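Local coordinates for galactan 1,3-beta-galactosidase (Phanerochaete chrysosporium, PDB 7BYS), which probably hydrolyses beta-1,3-galactan from the chain end, releasing galactose, and carries a calcium-containing carbohydrate-binding module, at residues A[81-87]-A[137-142]; A[148-152]-A[164-168]; A[17-22]-A[33-39]. All coordinates share one frame; numbering follows the deposited sequence. Where two conformers were deposited one is given.

Contact 1: residues A[81-87]-A[137-142]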
loop_
_atom_site.group_PDB
_atom_site.type_symbol
_atom_site.label_atom_id
_atom_site.label_comp_id
_atom_site.label_asym_id
_atom_site.label_seq_id
_atom_site.Cartn_x
_atom_site.Cartn_y
_atom_site.Cartn_z
ATOM N N GLU A 81 -10.428 -11.047 2.965
ATOM C CA GLU A 81 -9.246 -10.209 2.817
ATOM C C GLU A 81 -8.504 -10.522 1.530
ATOM O O GLU A 81 -8.542 -11.647 1.024
ATOM C CB GLU A 81 -8.284 -10.357 4.008
ATOM C CG GLU A 81 -8.798 -9.626 5.263
ATOM C CD GLU A 81 -7.955 -9.857 6.502
ATOM O OE1 GLU A 81 -6.975 -10.621 6.444
ATOM O OE2 GLU A 81 -8.282 -9.271 7.555
ATOM N N ARG A 82 -7.809 -9.505 1.031
ATOM C CA ARG A 82 -6.866 -9.631 -0.071
ATOM C C ARG A 82 -7.455 -10.324 -1.311
ATOM O O ARG A 82 -6.907 -11.303 -1.798
ATOM C CB ARG A 82 -5.577 -10.304 0.380
ATOM C CG ARG A 82 -4.839 -9.477 1.440
ATOM C CD ARG A 82 -3.577 -10.162 1.961
ATOM N NE ARG A 82 -2.950 -9.353 3.013
ATOM C CZ ARG A 82 -2.194 -8.279 2.799
ATOM N NH1 ARG A 82 -1.903 -7.875 1.570
ATOM N NH2 ARG A 82 -1.695 -7.621 3.839
ATOM N N PRO A 83 -8.576 -9.817 -1.836
ATOM C CA PRO A 83 -9.148 -10.423 -3.041
ATOM C C PRO A 83 -8.188 -10.314 -4.220
ATOM O O PRO A 83 -7.402 -9.374 -4.329
ATOM C CB PRO A 83 -10.405 -9.584 -3.286
ATOM C CG PRO A 83 -10.034 -8.219 -2.734
ATOM C CD PRO A 83 -9.225 -8.533 -1.501
ATOM N N LYS A 84 -8.266 -11.300 -5.109
ATOM C CA LYS A 84 -7.451 -11.364 -6.319
ATOM C C LYS A 84 -8.353 -11.957 -7.391
ATOM O O LYS A 84 -9.162 -12.836 -7.088
ATOM C CB LYS A 84 -6.230 -12.297 -6.107
ATOM C CG LYS A 84 -5.321 -11.921 -4.922
ATOM C CD LYS A 84 -4.480 -10.684 -5.198
ATOM C CE LYS A 84 -3.864 -10.168 -3.898
ATOM N NZ LYS A 84 -4.753 -9.168 -3.187
ATOM N N VAL A 85 -8.267 -11.457 -8.623
ATOM C CA VAL A 85 -9.126 -11.928 -9.708
ATOM C C VAL A 85 -8.281 -12.185 -10.947
ATOM O O VAL A 85 -7.470 -11.338 -11.345
ATOM C CB VAL A 85 -10.252 -10.929 -10.042
ATOM C CG1 VAL A 85 -11.133 -11.485 -11.166
ATOM C CG2 VAL A 85 -11.107 -10.630 -8.817
ATOM N N ILE A 86 -8.464 -13.363 -11.543
ATOM C CA ILE A 86 -7.845 -13.699 -12.820
ATOM C C ILE A 86 -8.907 -14.231 -13.777
ATOM O O ILE A 86 -9.935 -14.775 -13.361
ATOM C CB ILE A 86 -6.670 -14.694 -12.679
ATOM C CG1 ILE A 86 -7.118 -15.982 -11.994
ATOM C CG2 ILE A 86 -5.490 -14.050 -11.941
ATOM C CD1 ILE A 86 -6.019 -17.032 -11.943
ATOM N N PHE A 87 -8.651 -14.078 -15.075
ATOM C CA PHE A 87 -9.587 -14.522 -16.103
ATOM C C PHE A 87 -9.191 -15.901 -16.605
ATOM O O PHE A 87 -8.034 -16.125 -16.987
ATOM C CB PHE A 87 -9.620 -13.538 -17.270
ATOM C CG PHE A 87 -10.573 -13.928 -18.373
ATOM C CD1 PHE A 87 -11.947 -13.899 -18.168
ATOM C CD2 PHE A 87 -10.091 -14.324 -19.610
ATOM C CE1 PHE A 87 -12.828 -14.250 -19.194
ATOM C CE2 PHE A 87 -10.965 -14.677 -20.634
ATOM C CZ PHE A 87 -12.326 -14.631 -20.422
ATOM N N ASP A 137 -2.858 -14.963 4.739
ATOM C CA ASP A 137 -2.560 -14.032 3.649
ATOM C C ASP A 137 -2.256 -14.831 2.388
ATOM O O ASP A 137 -1.547 -15.843 2.432
ATOM C CB ASP A 137 -1.305 -13.220 3.964
ATOM C CG ASP A 137 -1.557 -12.034 4.868
ATOM O OD1 ASP A 137 -2.645 -11.914 5.451
ATOM O OD2 ASP A 137 -0.618 -11.237 5.018
ATOM N N GLU A 138 -2.793 -14.380 1.260
ATOM C CA GLU A 138 -2.607 -15.106 0.012
ATOM C C GLU A 138 -2.538 -14.130 -1.148
ATOM O O GLU A 138 -2.918 -12.960 -1.031
ATOM C CB GLU A 138 -3.705 -16.162 -0.223
ATOM C CG GLU A 138 -5.152 -15.682 -0.070
ATOM C CD GLU A 138 -5.539 -14.548 -1.013
ATOM O OE1 GLU A 138 -6.070 -13.546 -0.515
ATOM O OE2 GLU A 138 -5.297 -14.635 -2.244
ATOM N N SER A 139 -2.069 -14.639 -2.281
ATOM C CA SER A 139 -2.283 -13.978 -3.553
ATOM C C SER A 139 -2.467 -15.053 -4.616
ATOM O O SER A 139 -2.268 -16.249 -4.364
ATOM C CB SER A 139 -1.129 -13.022 -3.875
ATOM O OG SER A 139 -1.354 -12.327 -5.090
ATOM N N ILE A 140 -2.825 -14.614 -5.817
ATOM C CA ILE A 140 -2.952 -15.486 -6.981
ATOM C C ILE A 140 -2.031 -14.920 -8.043
ATOM O O ILE A 140 -2.089 -13.722 -8.339
ATOM C CB ILE A 140 -4.402 -15.518 -7.507
ATOM C CG1 ILE A 140 -5.362 -16.073 -6.451
ATOM C CG2 ILE A 140 -4.490 -16.305 -8.829
ATOM C CD1 ILE A 140 -5.156 -17.524 -6.157
ATOM N N PHE A 141 -1.175 -15.767 -8.606
ATOM C CA PHE A 141 -0.314 -15.382 -9.715
ATOM C C PHE A 141 -0.708 -16.186 -10.948
ATOM O O PHE A 141 -0.819 -17.415 -10.886
ATOM C CB PHE A 141 1.164 -15.638 -9.382
ATOM C CG PHE A 141 2.067 -15.431 -10.560
ATOM C CD1 PHE A 141 2.318 -14.149 -11.035
ATOM C CD2 PHE A 141 2.592 -16.516 -11.251
ATOM C CE1 PHE A 141 3.101 -13.944 -12.151
ATOM C CE2 PHE A 141 3.385 -16.317 -12.380
ATOM C CZ PHE A 141 3.640 -15.030 -12.828
ATOM N N GLN A 142 -0.916 -15.495 -12.067
ATOM C CA GLN A 142 -1.224 -16.133 -13.342
ATOM C C GLN A 142 -0.020 -15.989 -14.267
ATOM O O GLN A 142 0.373 -14.871 -14.618
ATOM C CB GLN A 142 -2.452 -15.478 -13.966
ATOM C CG GLN A 142 -2.944 -16.152 -15.238
ATOM C CD GLN A 142 -4.164 -15.439 -15.789
ATOM O OE1 GLN A 142 -4.163 -14.216 -15.910
ATOM N NE2 GLN A 142 -5.218 -16.192 -16.084
HETATM O O HOH W 1 -5.176 -11.731 4.597
HETATM O O HOH W 2 -6.281 -12.595 -15.827
#

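Contact 2: residues A[148-152]-A[164-168]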
loop_
_atom_site.group_PDB
_atom_site.type_symbol
_atom_site.label_atom_id
_atom_site.label_comp_id
_atom_site.label_asym_id
_atom_site.label_seq_id
_atom_site.Cartn_x
_atom_site.Cartn_y
_atom_site.Cartn_z
ATOM N N GLN A 148 -1.797 -20.434 -19.312
ATOM C CA GLN A 148 -2.007 -19.410 -18.289
ATOM C C GLN A 148 -2.145 -20.067 -16.919
ATOM O O GLN A 148 -3.133 -19.883 -16.203
ATOM C CB GLN A 148 -3.193 -18.508 -18.626
ATOM C CG GLN A 148 -3.080 -17.803 -19.973
ATOM C CD GLN A 148 -3.868 -18.502 -21.058
ATOM O OE1 GLN A 148 -4.837 -19.205 -20.779
ATOM N NE2 GLN A 148 -3.453 -18.312 -22.306
ATOM N N THR A 149 -1.148 -20.877 -16.578
ATOM C CA THR A 149 -1.194 -21.634 -15.343
ATOM C C THR A 149 -1.183 -20.672 -14.161
ATOM O O THR A 149 -0.414 -19.703 -14.134
ATOM C CB THR A 149 0.014 -22.568 -15.280
ATOM O OG1 THR A 149 0.072 -23.353 -16.484
ATOM C CG2 THR A 149 -0.097 -23.490 -14.093
ATOM N N ALA A 150 -2.050 -20.933 -13.189
ATOM C CA ALA A 150 -2.205 -20.054 -12.043
ATOM C C ALA A 150 -1.774 -20.758 -10.762
ATOM O O ALA A 150 -1.786 -21.996 -10.662
ATOM C CB ALA A 150 -3.651 -19.568 -11.931
ATOM N N TYR A 151 -1.397 -19.940 -9.774
ATOM C CA TYR A 151 -0.817 -20.414 -8.526
ATOM C C TYR A 151 -1.374 -19.633 -7.348
ATOM O O TYR A 151 -1.541 -18.408 -7.424
ATOM C CB TYR A 151 0.707 -20.221 -8.559
ATOM C CG TYR A 151 1.371 -20.967 -9.681
ATOM C CD1 TYR A 151 1.389 -20.458 -10.972
ATOM C CD2 TYR A 151 1.972 -22.199 -9.447
ATOM C CE1 TYR A 151 1.987 -21.155 -12.009
ATOM C CE2 TYR A 151 2.586 -22.901 -10.470
ATOM C CZ TYR A 151 2.588 -22.380 -11.745
ATOM O OH TYR A 151 3.209 -23.086 -12.758
ATOM N N LEU A 152 -1.669 -20.350 -6.270
ATOM C CA LEU A 152 -1.943 -19.747 -4.973
ATOM C C LEU A 152 -0.621 -19.549 -4.237
ATOM O O LEU A 152 0.185 -20.480 -4.124
ATOM C CB LEU A 152 -2.868 -20.654 -4.152
ATOM C CG LEU A 152 -3.236 -20.116 -2.770
ATOM C CD1 LEU A 152 -4.135 -18.911 -2.921
ATOM C CD2 LEU A 152 -3.917 -21.195 -1.920
ATOM N N ILE A 164 3.698 -22.073 -2.327
ATOM C CA ILE A 164 3.198 -21.787 -3.661
ATOM C C ILE A 164 2.634 -23.086 -4.203
ATOM O O ILE A 164 3.320 -24.115 -4.174
ATOM C CB ILE A 164 4.317 -21.276 -4.579
ATOM C CG1 ILE A 164 4.919 -19.995 -3.985
ATOM C CG2 ILE A 164 3.773 -21.044 -5.975
ATOM C CD1 ILE A 164 6.103 -19.459 -4.765
ATOM N N SER A 165 1.387 -23.057 -4.662
ATOM C CA SER A 165 0.756 -24.278 -5.139
ATOM C C SER A 165 -0.022 -23.985 -6.406
ATOM O O SER A 165 -0.605 -22.910 -6.541
ATOM C CB SER A 165 -0.175 -24.850 -4.076
ATOM O OG SER A 165 0.565 -25.232 -2.926
ATOM N N ARG A 166 -0.034 -24.942 -7.327
ATOM C CA ARG A 166 -0.673 -24.762 -8.622
ATOM C C ARG A 166 -2.177 -25.011 -8.542
ATOM O O ARG A 166 -2.638 -25.930 -7.854
ATOM C CB ARG A 166 -0.030 -25.718 -9.630
ATOM C CG ARG A 166 -0.543 -25.584 -11.054
ATOM C CD ARG A 166 0.387 -26.260 -12.065
ATOM N NE ARG A 166 0.768 -27.609 -11.651
ATOM C CZ ARG A 166 0.120 -28.723 -11.977
ATOM N NH1 ARG A 166 0.562 -29.891 -11.528
ATOM N NH2 ARG A 166 -0.967 -28.680 -12.743
ATOM N N LEU A 167 -2.948 -24.173 -9.239
ATOM C CA LEU A 167 -4.392 -24.341 -9.353
ATOM C C LEU A 167 -4.730 -25.247 -10.526
ATOM O O LEU A 167 -3.971 -25.341 -11.495
ATOM C CB LEU A 167 -5.072 -22.994 -9.601
ATOM C CG LEU A 167 -4.784 -21.887 -8.585
ATOM C CD1 LEU A 167 -5.670 -20.692 -8.866
ATOM C CD2 LEU A 167 -4.967 -22.401 -7.174
ATOM N N ASP A 168 -5.885 -25.903 -10.427
ATOM C CA ASP A 168 -6.400 -26.710 -11.526
ATOM C C ASP A 168 -6.792 -25.818 -12.705
ATOM O O ASP A 168 -6.743 -24.586 -12.642
ATOM C CB ASP A 168 -7.533 -27.628 -11.051
ATOM C CG ASP A 168 -8.798 -26.876 -10.621
ATOM O OD1 ASP A 168 -9.057 -25.744 -11.095
ATOM O OD2 ASP A 168 -9.573 -27.443 -9.818
HETATM O O HOH W 3 -3.844 -23.256 -13.518
#

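Contact 3: residues A[17-22]-A[33-39]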
loop_
_atom_site.group_PDB
_atom_site.type_symbol
_atom_site.label_atom_id
_atom_site.label_comp_id
_atom_site.label_asym_id
_atom_site.label_seq_id
_atom_site.Cartn_x
_atom_site.Cartn_y
_atom_site.Cartn_z
ATOM N N ILE A 17 -11.392 6.092 -1.800
ATOM C CA ILE A 17 -11.328 4.738 -2.343
ATOM C C ILE A 17 -11.248 3.742 -1.197
ATOM O O ILE A 17 -10.474 3.932 -0.246
ATOM C CB ILE A 17 -10.118 4.611 -3.279
ATOM C CG1 ILE A 17 -10.350 5.458 -4.533
ATOM C CG2 ILE A 17 -9.866 3.141 -3.650
ATOM C CD1 ILE A 17 -9.143 5.580 -5.426
ATOM N N GLN A 18 -12.061 2.684 -1.275
ATOM C CA GLN A 18 -12.134 1.618 -0.278
ATOM C C GLN A 18 -11.790 0.300 -0.963
ATOM O O GLN A 18 -12.679 -0.474 -1.327
ATOM C CB GLN A 18 -13.517 1.574 0.346
ATOM C CG GLN A 18 -13.803 2.790 1.224
ATOM C CD GLN A 18 -13.018 2.765 2.513
ATOM O OE1 GLN A 18 -12.420 1.752 2.866
ATOM N NE2 GLN A 18 -13.007 3.888 3.222
ATOM N N ALA A 19 -10.496 0.051 -1.137
ATOM C CA ALA A 19 -10.017 -1.138 -1.841
ATOM C C ALA A 19 -8.684 -1.579 -1.228
ATOM O O ALA A 19 -7.637 -1.634 -1.873
ATOM C CB ALA A 19 -9.930 -0.867 -3.342
ATOM N N HIS A 20 -8.705 -1.866 0.070
ATOM C CA HIS A 20 -7.510 -2.306 0.780
ATOM C C HIS A 20 -7.193 -3.759 0.441
ATOM O O HIS A 20 -8.070 -4.529 0.049
ATOM C CB HIS A 20 -7.738 -2.091 2.274
ATOM C CG HIS A 20 -8.346 -0.754 2.586
ATOM N ND1 HIS A 20 -7.586 0.382 2.759
ATOM C CD2 HIS A 20 -9.639 -0.366 2.709
ATOM C CE1 HIS A 20 -8.381 1.413 2.994
ATOM N NE2 HIS A 20 -9.633 0.986 2.979
ATOM N N GLY A 21 -5.926 -4.131 0.576
ATOM C CA GLY A 21 -5.543 -5.480 0.181
ATOM C C GLY A 21 -5.673 -5.706 -1.316
ATOM O O GLY A 21 -6.156 -6.772 -1.742
ATOM N N ALA A 22 -5.211 -4.741 -2.118
ATOM C CA ALA A 22 -5.500 -4.636 -3.551
ATOM C C ALA A 22 -5.272 -5.933 -4.314
ATOM O O ALA A 22 -4.269 -6.625 -4.120
ATOM C CB ALA A 22 -4.567 -3.590 -4.163
ATOM N N TRP A 33 -9.486 -2.598 -10.058
ATOM C CA TRP A 33 -8.924 -2.640 -8.715
ATOM C C TRP A 33 -9.999 -3.196 -7.794
ATOM O O TRP A 33 -11.045 -2.568 -7.604
ATOM C CB TRP A 33 -8.487 -1.225 -8.329
ATOM C CG TRP A 33 -7.874 -1.076 -6.962
ATOM C CD1 TRP A 33 -7.675 -2.049 -6.019
ATOM C CD2 TRP A 33 -7.380 0.146 -6.389
ATOM N NE1 TRP A 33 -7.091 -1.498 -4.895
ATOM C CE2 TRP A 33 -6.907 -0.153 -5.095
ATOM C CE3 TRP A 33 -7.314 1.474 -6.842
ATOM C CZ2 TRP A 33 -6.352 0.820 -4.257
ATOM C CZ3 TRP A 33 -6.772 2.437 -6.011
ATOM C CH2 TRP A 33 -6.301 2.113 -4.730
ATOM N N PHE A 34 -9.760 -4.398 -7.271
ATOM C CA PHE A 34 -10.611 -5.025 -6.276
ATOM C C PHE A 34 -9.971 -4.867 -4.909
ATOM O O PHE A 34 -8.750 -4.919 -4.779
ATOM C CB PHE A 34 -10.747 -6.524 -6.548
ATOM C CG PHE A 34 -11.312 -6.844 -7.893
ATOM C CD1 PHE A 34 -10.486 -7.002 -8.990
ATOM C CD2 PHE A 34 -12.673 -6.991 -8.057
ATOM C CE1 PHE A 34 -11.010 -7.295 -10.244
ATOM C CE2 PHE A 34 -13.201 -7.279 -9.313
ATOM C CZ PHE A 34 -12.374 -7.426 -10.401
ATOM N N GLY A 35 -10.792 -4.703 -3.883
ATOM C CA GLY A 35 -10.200 -4.605 -2.565
ATOM C C GLY A 35 -11.247 -4.716 -1.487
ATOM O O GLY A 35 -12.441 -4.869 -1.755
ATOM N N GLU A 36 -10.769 -4.642 -0.247
ATOM C CA GLU A 36 -11.642 -4.674 0.922
ATOM C C GLU A 36 -12.256 -3.297 1.152
ATOM O O GLU A 36 -11.540 -2.297 1.264
ATOM C CB GLU A 36 -10.827 -5.066 2.155
ATOM C CG GLU A 36 -10.020 -6.337 1.980
ATOM C CD GLU A 36 -8.772 -6.352 2.842
ATOM O OE1 GLU A 36 -8.637 -5.486 3.734
ATOM O OE2 GLU A 36 -7.896 -7.204 2.621
ATOM N N ASP A 37 -13.588 -3.245 1.261
ATOM C CA ASP A 37 -14.272 -2.009 1.642
ATOM C C ASP A 37 -14.256 -1.926 3.161
ATOM O O ASP A 37 -14.878 -2.740 3.842
ATOM C CB ASP A 37 -15.702 -2.029 1.105
ATOM C CG ASP A 37 -16.467 -0.747 1.393
ATOM O OD1 ASP A 37 -16.045 0.047 2.256
ATOM O OD2 ASP A 37 -17.516 -0.531 0.752
ATOM N N LYS A 38 -13.532 -0.954 3.703
ATOM C CA LYS A 38 -13.445 -0.799 5.149
ATOM C C LYS A 38 -14.058 0.523 5.599
ATOM O O LYS A 38 -13.649 1.084 6.609
ATOM C CB LYS A 38 -11.999 -0.938 5.622
ATOM C CG LYS A 38 -11.425 -2.326 5.349
ATOM C CD LYS A 38 -9.978 -2.468 5.820
ATOM C CE LYS A 38 -9.781 -3.739 6.657
ATOM N NZ LYS A 38 -10.268 -4.992 5.988
ATOM N N SER A 39 -15.069 1.012 4.873
ATOM C CA SER A 39 -15.558 2.370 5.098
ATOM C C SER A 39 -16.200 2.563 6.463
ATOM O O SER A 39 -16.364 3.710 6.891
ATOM C CB SER A 39 -16.541 2.776 4.005
ATOM O OG SER A 39 -17.612 1.863 3.968
#

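Contact 1: residues A[81-87]-A[137-142]
The Ile86 side chain lies crosswise on that of Ile140, and methyl CD1 of Ile86 presses on branch methyl CG2 of Ile140 at 3.5 Å. Beside them Lys84 extends the apolar seam, its CB lying 3.9 Å from CG1 of Ile140 while CD and CE run past the hydroxyl of Ser139. Bends at chi2 (-73°) and chi4 curl the lysine back on its own strand, where NZ donates to Pro83 O from above the carbonyl plane; the same ammonium also reaches Ala22 O. Closure here has a price: Glu138 OE2 and the backbone N of Ile140 are buried without a partner. The strands themselves run nearly parallel, 15° apart, with axes 6.7 Å from each other at closest, so they meet through side chains. Such is the inner wall of a five-bladed beta-propeller of the GH43 type, where the innermost strands of successive blades line up around the axis. Toward the galactose-binding end the contact turns polar and water-bridged. Arg82 and Asp137 form a long salt bridge, NE to OD1 3.5 Å, with guanidinium and carboxylate planes turned 54° apart; Arg82 NH1 is held by Asn243 O and Asp137 OD2 by Ala188 N. A water spans Glu81 OE1 and Asp137 OD1, and Tyr105 takes the other Glu81 oxygen. The looser, partly exposed side is the far end, where the extended Gln142 donates from NE2 to Phe87 O (3.0 Å), while its OE1 receives a water that also binds Phe87 N. A leucine in place of Gln142 would probably leave Phe87 O and Tyr171 OH without this amide and strip the water of one hold.

Contact 2: residues A[148-152]-A[164-168]
Tyr151 and Arg166 form a non-hydrogen-bonded antiparallel pair, followed by the hydrogen-bonded pair Leu152 and Ser165, in two short strands whose directions differ by 137°. Leu152 and Ser165 exchange both their backbone bonds: Leu152 N donates to Ser165 O at 2.8 Å and Ser165 N returns one to Leu152 O at 2.9 Å. Further along, Leu167 N reaches Ala150 O at 2.8 Å, but the reciprocal link is made by a water, which accepts from Ala150 N and donates to Leu167 O. The ladder thus begins to part at this end, where the hairpin opens away from its turn. Of the side chains, Leu167 and Leu152 are the most deeply covered. With CG set beside its backbone N (chi1 -55°), Leu167 spreads its two methyls along the opposite strand, CD1 lying 3.8 Å from Ala150 CB and CD2 4.1 Å from Leu152 CB. Leu152 and Leu167 both also touch Trp97 of the preceding blade. On the other face of the sheet the Tyr151 ring lies across the base of Arg166, CE2 standing 3.9 Å from CB, while its CD2 meets the CG2 methyl of Ile164. Tyr151 is flanked within the blade by Phe141 and touches Leu221 of the next blade. Arg166 was modelled in two conformers, so its brush with Thr149 CG2 is less certain. These are the two middle strands of a four-stranded propeller blade, 150-156 and 161-167. Main-chain bonds and one water carry all the polar pairing between the two segments, whereas the side chains meet through carbon; the backbone bonds thus hold the strands together without depending on side-chain identity, while Leu152, Leu167 and Tyr151 add apolar touches to the adjoining blades.

Contact 3: residues A[17-22]-A[33-39]
Gln18 OE1 is gripped from opposite faces of its own amide, by Lys38 N at 3.0 Å and by His20 NE2 at 2.9 Å. Both donors stand well above the carbonyl plane rather than on a lone pair, yet the oxygen lies close to the plane of the imidazole, at its edge. A bend at chi2 (-72°) folds the glutamine back so that one oxygen can serve both, and Gly266 O takes the amide NH2, which should fix the rotation of the group. His20 is held in turn by its backbone: Glu36 N donates to His20 O almost straight (2.7 Å, 176°) and His20 N answers to Glu36 O. Just beside this pair the chains come so near that CA of Ala19 lies 3.5 Å from CA of Gly35, where any CB on Gly35 would strike the carbonyl carbon of Ala19. Gly21, at positive phi, is equally constrained, since a CB there would run into Glu36 OE2. The chain turns its corner at Gly21 to enter strand 22-27, the innermost strand of the first propeller blade, with strand 30-36 next to it. Ala19 CB and Ile17 CG2 sit over one face of the Trp33 indole, as CH-pi contacts to the five-membered ring (3.6 Å to its centroid) and the six-membered ring (4.1 Å). Trp33 NE1 adds only a weak bond to Ala19 O. Further along, Asp37 closes an Asx turn: OD1 accepts from both the backbone N and the hydroxyl of Ser39, while OD2 forms a salt bridge with Arg61. Lys38 lays its CG 3.7 Å from His20 CD2 and carries NZ on to a salt bridge with Glu36 OE1.

Contact 1 sits between the other two, its centre 11 Å from that of contact 2 and 13 Å from that of contact 3, which themselves come no nearer than about 12 Å between atoms. Phe141 O and Tyr151 N, 2.8 Å apart, probably bond strand 138-142 to its neighbour in contact 2, and Ile86 CD1 packs 3.5 Å from Ala150 CB. On the other side Glu36 OE2 of contact 3 probably accepts from Arg82 N at 2.8 Å, a second-shell hold on a galactose-binding residue. The binding residues Glu81, Arg82 and Asp137 belong to contact 1, with Gln242 about 3 Å from Arg82 between side chains; the side chain of Leu152 in contact 2 is about 9 Å from those of Arg82 and Asp137.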